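Local coordinates for transferrin (Manduca sexta, PDB 6WB6), which binds a single ferric ion together with carbonate and serves as an insect iron-transport protein of the transferrin family, at residues R227-L232 / S242-E247; C163-W168 / Y197-S202; N449-L454 / L560-D565. One frame throughout, in Å; residues are numbered along the deposited sequence.

Interaction 1. Residues R227-L232 / S242-E247; sequences RKFFGL and SNENPE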
loop_
_atom_site.group_PDB
_atom_site.type_symbol
_atom_site.label_atom_id
_atom_site.label_comp_id
_atom_site.label_asym_id
_atom_site.label_seq_id
_atom_site.Cartn_x
_atom_site.Cartn_y
_atom_site.Cartn_z
ATOM N N ARG A 227 27.652 1.455 -17.857
ATOM C CA ARG A 227 29.046 1.848 -17.934
ATOM C C ARG A 227 29.908 1.031 -16.972
ATOM O O ARG A 227 30.962 0.529 -17.358
ATOM C CB ARG A 227 29.144 3.342 -17.664
ATOM C CG ARG A 227 28.564 4.128 -18.788
ATOM C CD ARG A 227 28.809 5.617 -18.647
ATOM N NE ARG A 227 30.224 5.945 -18.708
ATOM C CZ ARG A 227 30.917 6.057 -19.830
ATOM N NH1 ARG A 227 30.326 5.871 -21.000
ATOM N NH2 ARG A 227 32.206 6.367 -19.765
ATOM N N LYS A 228 29.453 0.833 -15.740
ATOM C CA LYS A 228 30.267 0.088 -14.787
ATOM C C LYS A 228 30.363 -1.385 -15.150
ATOM O O LYS A 228 31.384 -2.025 -14.877
ATOM C CB LYS A 228 29.699 0.228 -13.384
ATOM C CG LYS A 228 29.691 1.632 -12.916
ATOM C CD LYS A 228 29.251 1.738 -11.476
ATOM C CE LYS A 228 29.430 3.146 -11.032
ATOM N NZ LYS A 228 28.741 3.372 -9.747
ATOM N N PHE A 229 29.316 -1.931 -15.760
ATOM C CA PHE A 229 29.352 -3.323 -16.182
ATOM C C PHE A 229 30.543 -3.557 -17.089
ATOM O O PHE A 229 31.139 -4.627 -17.063
ATOM C CB PHE A 229 28.038 -3.683 -16.892
ATOM C CG PHE A 229 27.913 -5.144 -17.295
ATOM C CD1 PHE A 229 27.614 -6.118 -16.360
ATOM C CD2 PHE A 229 28.039 -5.519 -18.615
ATOM C CE1 PHE A 229 27.476 -7.446 -16.746
ATOM C CE2 PHE A 229 27.912 -6.834 -19.006
ATOM C CZ PHE A 229 27.633 -7.796 -18.075
ATOM N N PHE A 230 30.915 -2.548 -17.871
ATOM C CA PHE A 230 32.031 -2.624 -18.794
ATOM C C PHE A 230 33.273 -1.932 -18.262
ATOM O O PHE A 230 34.142 -1.547 -19.046
ATOM C CB PHE A 230 31.615 -2.025 -20.128
ATOM C CG PHE A 230 30.455 -2.747 -20.770
ATOM C CD1 PHE A 230 30.597 -4.043 -21.224
ATOM C CD2 PHE A 230 29.225 -2.134 -20.904
ATOM C CE1 PHE A 230 29.543 -4.686 -21.808
ATOM C CE2 PHE A 230 28.182 -2.775 -21.482
ATOM C CZ PHE A 230 28.332 -4.053 -21.935
ATOM N N GLY A 231 33.345 -1.724 -16.953
ATOM C CA GLY A 231 34.516 -1.107 -16.351
ATOM C C GLY A 231 34.711 0.340 -16.728
ATOM O O GLY A 231 35.795 0.899 -16.507
ATOM N N LEU A 232 33.694 0.967 -17.285
ATOM C CA LEU A 232 33.896 2.316 -17.775
ATOM C C LEU A 232 33.710 3.333 -16.659
ATOM O O LEU A 232 33.002 3.071 -15.682
ATOM C CB LEU A 232 32.935 2.611 -18.909
ATOM C CG LEU A 232 33.250 1.802 -20.164
ATOM C CD1 LEU A 232 32.118 1.951 -21.160
ATOM C CD2 LEU A 232 34.537 2.275 -20.778
ATOM N N SER A 242 37.064 -4.779 -15.893
ATOM C CA SER A 242 35.892 -5.558 -16.249
ATOM C C SER A 242 36.261 -6.630 -17.256
ATOM O O SER A 242 37.025 -6.380 -18.192
ATOM C CB SER A 242 34.773 -4.696 -16.848
ATOM O OG SER A 242 33.728 -5.539 -17.308
ATOM N N ASN A 243 35.688 -7.822 -17.057
ATOM C CA ASN A 243 35.725 -8.915 -18.026
ATOM C C ASN A 243 34.788 -8.697 -19.204
ATOM O O ASN A 243 34.900 -9.405 -20.213
ATOM C CB ASN A 243 35.349 -10.223 -17.341
ATOM C CG ASN A 243 36.457 -10.753 -16.479
ATOM O OD1 ASN A 243 37.629 -10.432 -16.697
ATOM N ND2 ASN A 243 36.103 -11.566 -15.490
ATOM N N GLU A 244 33.878 -7.740 -19.103
ATOM C CA GLU A 244 32.912 -7.481 -20.159
ATOM C C GLU A 244 33.470 -6.454 -21.123
ATOM O O GLU A 244 34.092 -5.474 -20.705
ATOM C CB GLU A 244 31.608 -6.983 -19.547
ATOM C CG GLU A 244 31.133 -7.890 -18.460
ATOM C CD GLU A 244 30.674 -9.236 -18.991
ATOM O OE1 GLU A 244 30.517 -9.362 -20.219
ATOM O OE2 GLU A 244 30.454 -10.156 -18.172
ATOM N N ASN A 245 33.253 -6.695 -22.413
ATOM C CA ASN A 245 33.772 -5.860 -23.487
ATOM C C ASN A 245 32.653 -5.004 -24.070
ATOM O O ASN A 245 31.743 -5.547 -24.710
ATOM C CB ASN A 245 34.395 -6.750 -24.574
ATOM C CG ASN A 245 34.936 -5.955 -25.759
ATOM O OD1 ASN A 245 35.017 -4.727 -25.707
ATOM N ND2 ASN A 245 35.306 -6.660 -26.840
ATOM N N PRO A 246 32.691 -3.676 -23.916
ATOM C CA PRO A 246 31.579 -2.843 -24.408
ATOM C C PRO A 246 31.420 -2.847 -25.908
ATOM O O PRO A 246 30.327 -2.541 -26.397
ATOM C CB PRO A 246 31.960 -1.437 -23.925
ATOM C CG PRO A 246 33.449 -1.498 -23.768
ATOM C CD PRO A 246 33.731 -2.862 -23.268
ATOM N N GLU A 247 32.499 -3.110 -26.651
ATOM C CA GLU A 247 32.430 -3.110 -28.108
ATOM C C GLU A 247 31.460 -4.159 -28.628
ATOM O O GLU A 247 30.960 -4.037 -29.753
ATOM C CB GLU A 247 33.823 -3.354 -28.691
ATOM C CG GLU A 247 34.714 -2.133 -28.625
ATOM C CD GLU A 247 36.155 -2.420 -29.028
ATOM O OE1 GLU A 247 36.496 -3.602 -29.256
ATOM O OE2 GLU A 247 36.939 -1.454 -29.120
#
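In S242 the OG lies anti to the backbone N (chi1 173°), which turns it to the carbonyl of F229, while in E244 the CG lies beside its own backbone N (chi1 -51°) and comes over the F229 ring. S242 OG donates to F229 O over 2.8 Å, tilted somewhat from the carbonyl plane, and also accepts the N-H of E244 at 2.8 Å in an ST turn. An alanine in place of S242 would probably leave the F229 carbonyl without this donor and the E244 N-H without its acceptor, freeing the start of the 242-247 loop to shift. E244 CG stands 3.7 Å from the centroid of the F229 ring, a CH-pi contact over one face; the carboxylate lies nearly parallel to that ring, and OE2 is hydrogen-bonded to H213 NE2. F230 is sandwiched between F229 CD2 on one face and P246 on the other, where P246 CA lies 3.8 Å from the ring centroid and P246 CB 3.7 Å from F230 CG. Helix 223-229 ends here in a Schellman motif with G231, at positive phi, as C-prime, and the loop leading to strand 249-252 folds back onto that end; a CB on G231 would collide with S242 CB. One hydroxyl therefore links a helix-terminal carbonyl to the loop backbone, and the rest of the grip is CH-pi and apolar packing.

Interaction 2. Residues C163-W168 / Y197-S202; sequences CIVGKW and YPDNYS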
loop_
_atom_site.group_PDB
_atom_site.type_symbol
_atom_site.label_atom_id
_atom_site.label_comp_id
_atom_site.label_asym_id
_atom_site.label_seq_id
_atom_site.Cartn_x
_atom_site.Cartn_y
_atom_site.Cartn_z
ATOM N N CYS A 163 12.652 -11.397 -18.351
ATOM C CA CYS A 163 12.812 -11.543 -16.909
ATOM C C CYS A 163 12.250 -10.301 -16.237
ATOM O O CYS A 163 12.889 -9.239 -16.261
ATOM C CB CYS A 163 14.278 -11.740 -16.496
ATOM S SG CYS A 163 14.399 -11.861 -14.717
ATOM N N ILE A 164 11.091 -10.442 -15.585
ATOM C CA ILE A 164 10.478 -9.303 -14.906
ATOM C C ILE A 164 10.026 -9.733 -13.521
ATOM O O ILE A 164 8.847 -10.053 -13.307
ATOM C CB ILE A 164 9.311 -8.703 -15.709
ATOM C CG1 ILE A 164 9.758 -8.283 -17.101
ATOM C CG2 ILE A 164 8.826 -7.434 -15.008
ATOM C CD1 ILE A 164 8.608 -7.660 -17.948
ATOM N N VAL A 165 10.955 -9.699 -12.563
ATOM C CA VAL A 165 10.718 -10.233 -11.226
ATOM C C VAL A 165 9.977 -9.228 -10.360
ATOM O O VAL A 165 9.841 -8.048 -10.707
ATOM C CB VAL A 165 12.030 -10.653 -10.529
ATOM C CG1 VAL A 165 12.867 -11.476 -11.426
ATOM C CG2 VAL A 165 12.834 -9.461 -10.075
ATOM N N GLY A 166 9.522 -9.688 -9.217
ATOM C CA GLY A 166 8.972 -8.805 -8.208
ATOM C C GLY A 166 7.498 -9.071 -7.984
ATOM O O GLY A 166 6.925 -10.043 -8.483
ATOM N N LYS A 167 6.879 -8.172 -7.228
ATOM C CA LYS A 167 5.472 -8.306 -6.857
ATOM C C LYS A 167 4.624 -7.647 -7.940
ATOM O O LYS A 167 4.449 -6.429 -7.959
ATOM C CB LYS A 167 5.229 -7.691 -5.484
ATOM C CG LYS A 167 6.016 -8.324 -4.346
ATOM C CD LYS A 167 6.195 -9.824 -4.501
ATOM C CE LYS A 167 6.320 -10.554 -3.162
ATOM N NZ LYS A 167 7.682 -10.472 -2.575
ATOM N N TRP A 168 4.128 -8.460 -8.864
ATOM C CA TRP A 168 3.267 -7.967 -9.936
ATOM C C TRP A 168 1.909 -7.515 -9.404
ATOM O O TRP A 168 1.305 -6.569 -9.929
ATOM C CB TRP A 168 3.052 -9.066 -10.963
ATOM C CG TRP A 168 4.245 -9.589 -11.628
ATOM C CD1 TRP A 168 5.554 -9.246 -11.409
ATOM C CD2 TRP A 168 4.251 -10.596 -12.637
ATOM N NE1 TRP A 168 6.367 -9.972 -12.238
ATOM C CE2 TRP A 168 5.594 -10.813 -13.003
ATOM C CE3 TRP A 168 3.240 -11.329 -13.284
ATOM C CZ2 TRP A 168 5.955 -11.746 -13.979
ATOM C CZ3 TRP A 168 3.583 -12.240 -14.225
ATOM C CH2 TRP A 168 4.936 -12.444 -14.589
ATOM N N TYR A 197 13.040 -11.103 -6.373
ATOM C CA TYR A 197 14.341 -10.800 -5.818
ATOM C C TYR A 197 14.655 -11.790 -4.697
ATOM O O TYR A 197 13.739 -12.349 -4.082
ATOM C CB TYR A 197 14.378 -9.372 -5.266
ATOM C CG TYR A 197 13.963 -8.336 -6.266
ATOM C CD1 TYR A 197 14.814 -7.952 -7.263
ATOM C CD2 TYR A 197 12.715 -7.748 -6.206
ATOM C CE1 TYR A 197 14.455 -7.017 -8.172
ATOM C CE2 TYR A 197 12.346 -6.801 -7.104
ATOM C CZ TYR A 197 13.224 -6.441 -8.093
ATOM O OH TYR A 197 12.910 -5.499 -9.017
ATOM N N PRO A 198 15.939 -12.083 -4.455
ATOM C CA PRO A 198 17.126 -11.804 -5.283
ATOM C C PRO A 198 17.151 -12.702 -6.504
ATOM O O PRO A 198 16.776 -13.859 -6.415
ATOM C CB PRO A 198 18.315 -12.139 -4.363
ATOM C CG PRO A 198 17.724 -12.392 -3.000
ATOM C CD PRO A 198 16.295 -12.806 -3.225
ATOM N N ASP A 199 17.609 -12.172 -7.628
ATOM C CA ASP A 199 17.718 -12.953 -8.850
ATOM C C ASP A 199 18.876 -12.373 -9.636
ATOM O O ASP A 199 18.836 -11.208 -10.039
ATOM C CB ASP A 199 16.438 -12.917 -9.677
ATOM C CG ASP A 199 16.502 -13.836 -10.884
ATOM O OD1 ASP A 199 17.219 -13.497 -11.857
ATOM O OD2 ASP A 199 15.829 -14.894 -10.849
ATOM N N ASN A 200 19.901 -13.185 -9.850
ATOM C CA ASN A 200 21.098 -12.690 -10.503
ATOM C C ASN A 200 20.846 -12.054 -11.866
ATOM O O ASN A 200 21.741 -11.370 -12.379
ATOM C CB ASN A 200 22.088 -13.816 -10.681
ATOM C CG ASN A 200 23.391 -13.311 -11.179
ATOM O OD1 ASN A 200 23.868 -12.290 -10.709
ATOM N ND2 ASN A 200 23.954 -13.982 -12.164
ATOM N N TYR A 201 19.665 -12.241 -12.458
ATOM C CA TYR A 201 19.362 -11.689 -13.772
ATOM C C TYR A 201 18.324 -10.565 -13.716
ATOM O O TYR A 201 17.720 -10.230 -14.737
ATOM C CB TYR A 201 18.916 -12.819 -14.706
ATOM C CG TYR A 201 20.049 -13.779 -15.042
ATOM C CD1 TYR A 201 21.349 -13.315 -15.191
ATOM C CD2 TYR A 201 19.827 -15.138 -15.178
ATOM C CE1 TYR A 201 22.379 -14.171 -15.480
ATOM C CE2 TYR A 201 20.853 -15.994 -15.474
ATOM C CZ TYR A 201 22.128 -15.499 -15.618
ATOM O OH TYR A 201 23.145 -16.348 -15.907
ATOM N N SER A 202 18.135 -9.952 -12.551
ATOM C CA SER A 202 17.184 -8.869 -12.371
ATOM C C SER A 202 17.943 -7.661 -11.857
ATOM O O SER A 202 19.138 -7.731 -11.562
ATOM C CB SER A 202 16.046 -9.267 -11.414
ATOM O OG SER A 202 16.544 -9.458 -10.103
#
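An apolar, CH-pi contact between two loops, V165 on Y197, lies beside the carbonate pocket of the iron-binding half, one loop following strand 161-163 and the other leading into helix 203-213. V165 CG2 stands over one face of the Y197 ring, 3.6 Å from its centroid and 17° off the normal, with Y197 CE1 the nearest ring atom at 3.5 Å. That methyl occupies the crowded position between the backbone N and carbonyl carbon of V165, and it also presses on S202 CB at 3.5 Å, tighter than usual for two carbons. The methyl thus meets the ring on one flank and S202 CB on another. V165 CG1 meets D199 CB more loosely, at 4.2 Å. G166 CA approaches the ring at Y197 CE2, and its backbone angles would jam any CB against the V165 carbonyl O. The second loop is shaped by a cis peptide before P198 and by the type I turn from D199 to S202, in which D199 O accepts both S202 N and S202 OG, the latter at 2.9 Å, in the carbonyl plane on a lone pair. D199 OD1 takes the N-H of Y201 in an Asx turn. The Y197 hydroxyl is hydrogen-bonded to R120 NH1, in the carbonate pocket, so V165 backs the ring of a second-shell residue. C163, disulfide-bonded to C189, ties the 163-168 segment, next to strand 161-163, to the loop around C189, whereas the Y201 side chain packs against R209 and C210 of helix 203-213.

Interaction 3. Residues N449-L454 / L560-D565; sequences NKIDDL and LCLNRD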
loop_
_atom_site.group_PDB
_atom_site.type_symbol
_atom_site.label_atom_id
_atom_site.label_comp_id
_atom_site.label_asym_id
_atom_site.label_seq_id
_atom_site.Cartn_x
_atom_site.Cartn_y
_atom_site.Cartn_z
ATOM N N ASN A 449 -11.997 -27.511 28.175
ATOM C CA ASN A 449 -11.219 -27.686 26.954
ATOM C C ASN A 449 -12.069 -27.785 25.696
ATOM O O ASN A 449 -11.510 -27.932 24.606
ATOM C CB ASN A 449 -10.360 -28.953 27.031
ATOM C CG ASN A 449 -9.602 -29.050 28.308
ATOM O OD1 ASN A 449 -8.566 -28.418 28.466
ATOM N ND2 ASN A 449 -10.114 -29.847 29.239
ATOM N N LYS A 450 -13.388 -27.736 25.816
ATOM C CA LYS A 450 -14.300 -27.854 24.688
ATOM C C LYS A 450 -15.669 -27.372 25.163
ATOM O O LYS A 450 -15.897 -27.183 26.363
ATOM C CB LYS A 450 -14.330 -29.290 24.154
ATOM C CG LYS A 450 -14.746 -30.330 25.169
ATOM C CD LYS A 450 -14.992 -31.707 24.509
ATOM C CE LYS A 450 -15.763 -32.635 25.434
ATOM N NZ LYS A 450 -16.814 -33.385 24.664
ATOM N N ILE A 451 -16.589 -27.197 24.215
ATOM C CA ILE A 451 -17.765 -26.385 24.515
ATOM C C ILE A 451 -18.714 -27.097 25.472
ATOM O O ILE A 451 -19.347 -26.452 26.309
ATOM C CB ILE A 451 -18.482 -25.953 23.227
ATOM C CG1 ILE A 451 -19.584 -24.932 23.559
ATOM C CG2 ILE A 451 -19.049 -27.171 22.467
ATOM C CD1 ILE A 451 -19.082 -23.646 24.243
ATOM N N ASP A 452 -18.851 -28.421 25.370
ATOM C CA ASP A 452 -19.782 -29.080 26.282
ATOM C C ASP A 452 -19.292 -29.030 27.730
ATOM O O ASP A 452 -20.114 -29.108 28.649
ATOM C CB ASP A 452 -20.040 -30.521 25.843
ATOM N N ASP A 453 -17.980 -28.864 27.960
ATOM C CA ASP A 453 -17.473 -28.708 29.322
ATOM C C ASP A 453 -17.956 -27.428 29.986
ATOM O O ASP A 453 -17.862 -27.307 31.212
ATOM C CB ASP A 453 -15.946 -28.686 29.354
ATOM C CG ASP A 453 -15.330 -29.936 28.792
ATOM O OD1 ASP A 453 -15.992 -30.999 28.779
ATOM O OD2 ASP A 453 -14.166 -29.842 28.374
ATOM N N LEU A 454 -18.423 -26.457 29.214
ATOM C CA LEU A 454 -18.947 -25.220 29.780
ATOM C C LEU A 454 -20.456 -25.241 29.960
ATOM O O LEU A 454 -21.021 -24.246 30.431
ATOM C CB LEU A 454 -18.526 -24.036 28.908
ATOM C CG LEU A 454 -17.038 -23.729 29.130
ATOM C CD1 LEU A 454 -16.408 -23.028 27.943
ATOM C CD2 LEU A 454 -16.899 -22.879 30.383
ATOM N N LEU A 560 -9.321 -20.410 25.012
ATOM C CA LEU A 560 -9.952 -21.704 24.773
ATOM C C LEU A 560 -10.180 -21.835 23.277
ATOM O O LEU A 560 -10.984 -21.088 22.708
ATOM C CB LEU A 560 -11.274 -21.791 25.534
ATOM C CG LEU A 560 -12.139 -23.029 25.344
ATOM C CD1 LEU A 560 -11.371 -24.226 25.852
ATOM C CD2 LEU A 560 -13.472 -22.873 26.060
ATOM N N CYS A 561 -9.490 -22.798 22.647
ATOM C CA CYS A 561 -9.468 -22.954 21.190
ATOM C C CYS A 561 -10.712 -23.683 20.681
ATOM O O CYS A 561 -10.655 -24.768 20.105
ATOM C CB CYS A 561 -8.205 -23.695 20.775
ATOM S SG CYS A 561 -6.741 -23.104 21.578
ATOM N N LEU A 562 -11.863 -23.062 20.892
ATOM C CA LEU A 562 -13.093 -23.675 20.419
ATOM C C LEU A 562 -13.072 -23.935 18.912
ATOM O O LEU A 562 -13.849 -24.770 18.424
ATOM C CB LEU A 562 -14.296 -22.790 20.799
ATOM C CG LEU A 562 -14.580 -22.702 22.309
ATOM C CD1 LEU A 562 -15.560 -21.588 22.685
ATOM C CD2 LEU A 562 -15.105 -24.046 22.781
ATOM N N ASN A 563 -12.190 -23.268 18.164
ATOM C CA ASN A 563 -12.103 -23.533 16.729
ATOM C C ASN A 563 -11.408 -24.847 16.411
ATOM O O ASN A 563 -11.645 -25.414 15.346
ATOM C CB ASN A 563 -11.342 -22.431 16.015
ATOM C CG ASN A 563 -9.932 -22.297 16.524
ATOM O OD1 ASN A 563 -9.715 -22.230 17.731
ATOM N ND2 ASN A 563 -8.960 -22.285 15.617
ATOM N N ARG A 564 -10.539 -25.339 17.286
ATOM C CA ARG A 564 -9.751 -26.515 16.937
ATOM C C ARG A 564 -10.535 -27.797 17.164
ATOM O O ARG A 564 -11.283 -27.928 18.137
ATOM C CB ARG A 564 -8.461 -26.549 17.746
ATOM C CG ARG A 564 -7.653 -25.305 17.577
ATOM C CD ARG A 564 -6.359 -25.419 18.322
ATOM N NE ARG A 564 -5.501 -24.254 18.119
ATOM C CZ ARG A 564 -4.409 -24.005 18.833
ATOM N NH1 ARG A 564 -4.050 -24.832 19.809
ATOM N NH2 ARG A 564 -3.683 -22.927 18.580
ATOM N N ASP A 565 -10.365 -28.747 16.241
ATOM C CA ASP A 565 -10.940 -30.073 16.425
ATOM C C ASP A 565 -10.583 -30.624 17.800
ATOM O O ASP A 565 -11.444 -31.144 18.516
ATOM C CB ASP A 565 -10.443 -31.015 15.324
#
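L454 and L560 meet tip to tip with unusual closeness, L454 CD1 lying 3.5 Å from L560 CD2, shorter than an ordinary methyl-methyl contact. The other methyl of L560 takes a different kind of partner: CD1 rests on the main chain of N449, 3.6 Å from its carbonyl carbon, and reaches on to K450 N at 4.0 Å. CG of L560 lies anti to the backbone N (chi1 176°), on the side of the 449-454 segment, and its two methyls divide between a side chain and a backbone. L562 repeats this mixture two residues along. Its CD2 lies 3.8 Å from I451 N and 3.9 Å from I451 CB, so a single methyl touches both main chain and side chain. Within the first loop D453 OD2, through its anti lone pair, accepts the N-H of N449 at 3.2 Å, and L454 N is hydrogen-bonded to I451 O. In the second, C561 is the centre of an inverse gamma turn closed by a weak bond from L562 N to L560 O, and a type I turn from C561 to R564 overlaps it. This is structural packing within the C-terminal half, away from the iron and carbonate sites, joining the loop before strand 458-461 to the loop after strand 557-560; L560 also packs on A440 of strand 437-443 and I451 on helix 467-479. Between the two segments the attraction is therefore dispersion among leucine methyls, isoleucine carbon and peptide groups, which depends on close fit more than on bond direction.

How the interactions relate
Along the chain the three contacts come in series, none nesting in or crossing another. Interaction 2 comes first, closing the excursion that includes helix 172-181 between strand 161-163 and helix 203-213. Interaction 1 follows, closing a short loop between helix 223-229 and strand 249-252. Both belong to the iron-binding N-terminal half; their centres are about 23 Å apart, and both touch helix 203-213, through Y201 and F229, which share R209 as a neighbour. Interaction 3 closes a far longer loop in the C-terminal half, joining turns next to strands 458-461 and 557-560; its centre is about 46 Å from that of interaction 2 and about 67 Å from that of interaction 1.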